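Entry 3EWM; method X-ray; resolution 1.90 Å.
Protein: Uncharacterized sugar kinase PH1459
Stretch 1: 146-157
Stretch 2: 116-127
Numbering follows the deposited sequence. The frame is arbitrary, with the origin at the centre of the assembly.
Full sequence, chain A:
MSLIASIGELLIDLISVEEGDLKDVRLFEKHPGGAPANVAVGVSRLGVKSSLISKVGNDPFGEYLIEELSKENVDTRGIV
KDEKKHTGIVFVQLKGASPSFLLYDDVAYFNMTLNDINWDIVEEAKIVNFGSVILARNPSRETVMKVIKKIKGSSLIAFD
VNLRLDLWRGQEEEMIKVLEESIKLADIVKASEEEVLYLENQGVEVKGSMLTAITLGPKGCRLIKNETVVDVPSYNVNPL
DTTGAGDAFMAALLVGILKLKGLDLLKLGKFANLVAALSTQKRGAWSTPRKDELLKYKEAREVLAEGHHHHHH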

# COMPACT_ATOMS: atom_id res chain seq x y z
N LYS A 146 11.76 12.31 -20.76
CA LYS A 146 12.39 13.61 -20.97
C LYS A 146 13.77 13.71 -20.34
O LYS A 146 14.69 14.21 -20.97
CB LYS A 146 11.47 14.73 -20.52
CG LYS A 146 10.30 14.87 -21.48
CD LYS A 146 9.42 16.06 -21.18
CE LYS A 146 8.44 16.24 -22.32
NZ LYS A 146 7.47 15.11 -22.38
N VAL A 147 13.93 13.23 -19.12
CA VAL A 147 15.25 13.26 -18.47
C VAL A 147 16.29 12.53 -19.32
O VAL A 147 17.37 13.06 -19.63
CB VAL A 147 15.18 12.69 -17.03
CG1 VAL A 147 16.57 12.59 -16.42
CG2 VAL A 147 14.28 13.56 -16.15
N ILE A 148 15.94 11.31 -19.72
CA ILE A 148 16.80 10.47 -20.53
C ILE A 148 17.13 11.12 -21.88
O ILE A 148 18.28 11.19 -22.26
CB ILE A 148 16.16 9.07 -20.73
CG1 ILE A 148 15.84 8.42 -19.37
CG2 ILE A 148 17.06 8.16 -21.59
CD1 ILE A 148 17.01 8.39 -18.34
N LYS A 149 16.11 11.62 -22.58
CA LYS A 149 16.34 12.35 -23.83
C LYS A 149 17.25 13.56 -23.63
O LYS A 149 18.13 13.82 -24.45
CB LYS A 149 15.01 12.74 -24.48
CG LYS A 149 14.20 11.53 -24.90
CD LYS A 149 12.89 11.88 -25.56
CE LYS A 149 12.15 10.58 -25.99
NZ LYS A 149 10.70 10.74 -26.25
N LYS A 150 17.06 14.29 -22.53
CA LYS A 150 17.88 15.47 -22.24
C LYS A 150 19.36 15.13 -22.09
O LYS A 150 20.22 15.87 -22.58
CB LYS A 150 17.40 16.15 -20.94
CG LYS A 150 18.02 17.51 -20.71
CD LYS A 150 18.45 17.67 -19.28
CE LYS A 150 19.93 17.43 -19.07
NZ LYS A 150 20.72 18.63 -19.46
N ILE A 151 19.65 14.02 -21.41
CA ILE A 151 21.04 13.64 -21.13
C ILE A 151 21.70 12.73 -22.17
O ILE A 151 22.90 12.50 -22.10
CB ILE A 151 21.21 12.92 -19.78
CG1 ILE A 151 20.39 11.64 -19.75
CG2 ILE A 151 20.92 13.84 -18.62
CD1 ILE A 151 21.01 10.57 -18.92
N LYS A 152 20.91 12.19 -23.09
CA LYS A 152 21.44 11.41 -24.20
C LYS A 152 22.58 12.20 -24.85
O LYS A 152 22.43 13.37 -25.17
CB LYS A 152 20.33 11.13 -25.23
CG LYS A 152 20.78 10.24 -26.40
CD LYS A 152 20.82 8.79 -25.96
CE LYS A 152 22.10 8.12 -26.38
NZ LYS A 152 22.28 6.81 -25.68
N GLY A 153 23.74 11.55 -24.99
CA GLY A 153 24.94 12.20 -25.50
C GLY A 153 25.91 12.73 -24.45
O GLY A 153 27.12 12.80 -24.71
N SER A 154 25.39 13.11 -23.27
CA SER A 154 26.19 13.68 -22.17
C SER A 154 26.57 12.71 -21.05
O SER A 154 27.58 12.90 -20.38
CB SER A 154 25.46 14.87 -21.54
OG SER A 154 25.24 15.87 -22.51
N SER A 155 25.71 11.72 -20.82
CA SER A 155 25.96 10.64 -19.86
C SER A 155 25.57 9.36 -20.56
O SER A 155 24.67 9.38 -21.40
CB SER A 155 25.07 10.74 -18.62
OG SER A 155 25.02 12.05 -18.09
N LEU A 156 26.23 8.26 -20.21
CA LEU A 156 25.78 6.94 -20.62
C LEU A 156 24.43 6.61 -19.96
O LEU A 156 24.19 6.92 -18.79
CB LEU A 156 26.81 5.88 -20.24
CG LEU A 156 28.16 6.02 -20.93
CD1 LEU A 156 29.15 4.98 -20.43
CD2 LEU A 156 27.98 5.94 -22.45
N ILE A 157 23.56 5.99 -20.74
CA ILE A 157 22.23 5.64 -20.30
C ILE A 157 22.14 4.13 -20.17
O ILE A 157 22.51 3.40 -21.09
CB ILE A 157 21.16 6.17 -21.29
CG1 ILE A 157 21.19 7.69 -21.34
CG2 ILE A 157 19.78 5.65 -20.93
CD1 ILE A 157 20.62 8.25 -22.60
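Stretch 2 116-127: DINWDIVEEAKI

Which polar contacts tie stretch 2 to stretch 1 most firmly? Three hydrogen bonds do, two of them close together, beyond the ends of the helices, where Ser-155 and Leu-156 meet Ala-125 and Lys-126. Ser-155 OG donates to Ala-125 O at 2.6 Å; its CA-to-CB bond points toward stretch 2, and the m rotamer (chi1 -46°) sets OG within reach of Ala-125 O. One residue on, Leu-156 N donates to Lys-126 O at 2.8 Å, with an N-H...O angle of 142°. The third lies between the helices, where Lys-150 NZ reaches Glu-123 OE2 at 2.7 Å in a salt bridge. Lys-150 bends to get there, with chi2 and chi3 both between wells, while Glu-123 starts sideways and brings its carboxylate nearer along an m, t side chain.

How does the backbone of stretch 2 run? Ile-117 and Asn-118 are extended and lead into a helix spanning 119-124. Asn-118 caps its start: Ile-121 N donates to Asn-118 OD1 at 3.0 Å. Ala-125 is the first residue to leave helical angles, at phi/psi -63/135, and Ile-127 is in strand conformation. There it pairs in parallel with Leu-156, their CA atoms 4.5 Å apart. Ile-127 CA also makes a CA-H...O contact with Leu-156 O at 3.2 Å, so each stretch gives a carbonyl oxygen to the bridge, Lys-126 O to a hydrogen bond and Leu-156 O to the weaker CA-H...O contact. The two side chains share one face of the sheet, with Leu-156 CB 4.1 Å from Ile-127 CG1.

How do the helices lie on each other? Helix 119-124 runs in broadly the same direction as helix 146-151, at a signed crossing angle of -46°, and the axes approach to 10.7 Å. That separation leaves room for side chains between them. Val-122 points toward stretch 1 and meets two residues one helical turn apart: its CG2 lies 3.5 Å from Ile-151 CG2, and its CG1 lies 4.2 Å from Val-147 CG1. Its chi1 of -25° falls between wells.

What closes the packing at the beginning of stretch 2? Val-147, in the t rotamer, places CG2 3.6 Å from Ile-117 CG1 and 3.7 Å from Trp-119 CH2, so one methyl group touches both residues. The CA-to-CB bond of Trp-119 points sideways to stretch 1, but its indole comes nearer and meets Val-147 CG2 and Lys-150 CD obliquely. The aliphatic part of Lys-150 joins this contact, with CD 3.3 Å from Trp-119 CZ3 and CE 4.0 Å from Val-122 CG2. The same side chain thus packs against apolar groups on its way to Glu-123. Altogether the two stretches bury 535 Å², counting both sides.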

# COMPACT_ATOMS: atom_id res chain seq x y z
N ASP A 116 10.40 18.12 -10.42
CA ASP A 116 10.91 17.22 -9.38
C ASP A 116 12.32 16.73 -9.65
O ASP A 116 12.94 16.08 -8.81
CB ASP A 116 9.98 16.01 -9.20
CG ASP A 116 8.58 16.40 -8.77
OD1 ASP A 116 8.43 17.37 -8.00
OD2 ASP A 116 7.62 15.72 -9.21
N ILE A 117 12.83 17.04 -10.84
CA ILE A 117 14.12 16.53 -11.27
C ILE A 117 15.21 17.47 -10.85
O ILE A 117 15.18 18.68 -11.16
CB ILE A 117 14.17 16.29 -12.81
CG1 ILE A 117 13.02 15.35 -13.24
CG2 ILE A 117 15.58 15.80 -13.25
CD1 ILE A 117 13.03 13.98 -12.53
N ASN A 118 16.17 16.91 -10.12
CA ASN A 118 17.38 17.62 -9.82
C ASN A 118 18.28 17.52 -11.04
O ASN A 118 18.96 16.52 -11.27
CB ASN A 118 18.04 17.05 -8.57
CG ASN A 118 19.18 17.92 -8.07
OD1 ASN A 118 20.04 18.32 -8.83
ND2 ASN A 118 19.17 18.22 -6.78
N TRP A 119 18.29 18.58 -11.82
CA TRP A 119 19.01 18.58 -13.08
C TRP A 119 20.50 18.65 -12.87
O TRP A 119 21.27 18.21 -13.71
CB TRP A 119 18.54 19.75 -13.93
CG TRP A 119 17.13 19.58 -14.29
CD1 TRP A 119 16.07 20.27 -13.80
CD2 TRP A 119 16.60 18.63 -15.22
NE1 TRP A 119 14.90 19.83 -14.37
CE2 TRP A 119 15.20 18.82 -15.24
CE3 TRP A 119 17.17 17.65 -16.03
CZ2 TRP A 119 14.36 18.04 -16.05
CZ3 TRP A 119 16.34 16.89 -16.83
CH2 TRP A 119 14.95 17.10 -16.84
N ASP A 120 20.91 19.17 -11.73
CA ASP A 120 22.32 19.20 -11.39
C ASP A 120 22.84 17.78 -11.23
O ASP A 120 23.88 17.43 -11.76
CB ASP A 120 22.55 19.98 -10.11
CG ASP A 120 22.69 21.46 -10.36
OD1 ASP A 120 22.66 21.92 -11.54
OD2 ASP A 120 22.86 22.16 -9.35
N ILE A 121 22.10 16.97 -10.49
CA ILE A 121 22.45 15.56 -10.33
C ILE A 121 22.50 14.83 -11.67
O ILE A 121 23.50 14.15 -11.97
CB ILE A 121 21.51 14.85 -9.31
CG1 ILE A 121 21.79 15.36 -7.90
CG2 ILE A 121 21.68 13.32 -9.38
CD1 ILE A 121 20.73 15.03 -6.86
N VAL A 122 21.47 14.99 -12.49
CA VAL A 122 21.46 14.31 -13.79
C VAL A 122 22.62 14.80 -14.70
O VAL A 122 23.21 14.01 -15.43
CB VAL A 122 20.08 14.34 -14.53
CG1 VAL A 122 18.90 14.51 -13.56
CG2 VAL A 122 20.03 15.39 -15.63
N GLU A 123 22.95 16.09 -14.64
CA GLU A 123 24.05 16.60 -15.46
C GLU A 123 25.43 16.17 -14.96
O GLU A 123 26.37 16.06 -15.74
CB GLU A 123 23.97 18.11 -15.63
CG GLU A 123 22.88 18.52 -16.63
CD GLU A 123 22.90 19.99 -17.00
OE1 GLU A 123 23.65 20.78 -16.38
OE2 GLU A 123 22.14 20.37 -17.92
N GLU A 124 25.53 15.90 -13.66
CA GLU A 124 26.77 15.44 -13.07
C GLU A 124 27.06 13.98 -13.43
O GLU A 124 28.21 13.57 -13.55
CB GLU A 124 26.73 15.61 -11.54
CG GLU A 124 28.08 15.37 -10.87
CD GLU A 124 28.03 15.41 -9.35
OE1 GLU A 124 26.98 15.83 -8.78
OE2 GLU A 124 29.05 15.02 -8.72
N ALA A 125 25.99 13.20 -13.58
CA ALA A 125 26.13 11.75 -13.73
C ALA A 125 26.90 11.38 -14.99
O ALA A 125 26.65 11.94 -16.06
CB ALA A 125 24.76 11.10 -13.76
N LYS A 126 27.82 10.44 -14.85
CA LYS A 126 28.47 9.83 -16.02
C LYS A 126 27.62 8.71 -16.59
O LYS A 126 27.64 8.45 -17.80
CB LYS A 126 29.85 9.31 -15.63
CG LYS A 126 30.82 10.38 -15.14
CD LYS A 126 31.14 11.39 -16.22
CE LYS A 126 32.25 12.33 -15.73
NZ LYS A 126 32.53 13.40 -16.72
N ILE A 127 26.91 8.02 -15.70
CA ILE A 127 25.93 7.01 -16.09
C ILE A 127 24.61 7.34 -15.41
O ILE A 127 24.58 7.65 -14.22
CB ILE A 127 26.35 5.59 -15.73
CG1 ILE A 127 27.75 5.28 -16.27
CG2 ILE A 127 25.29 4.55 -16.22
CD1 ILE A 127 28.23 3.88 -15.97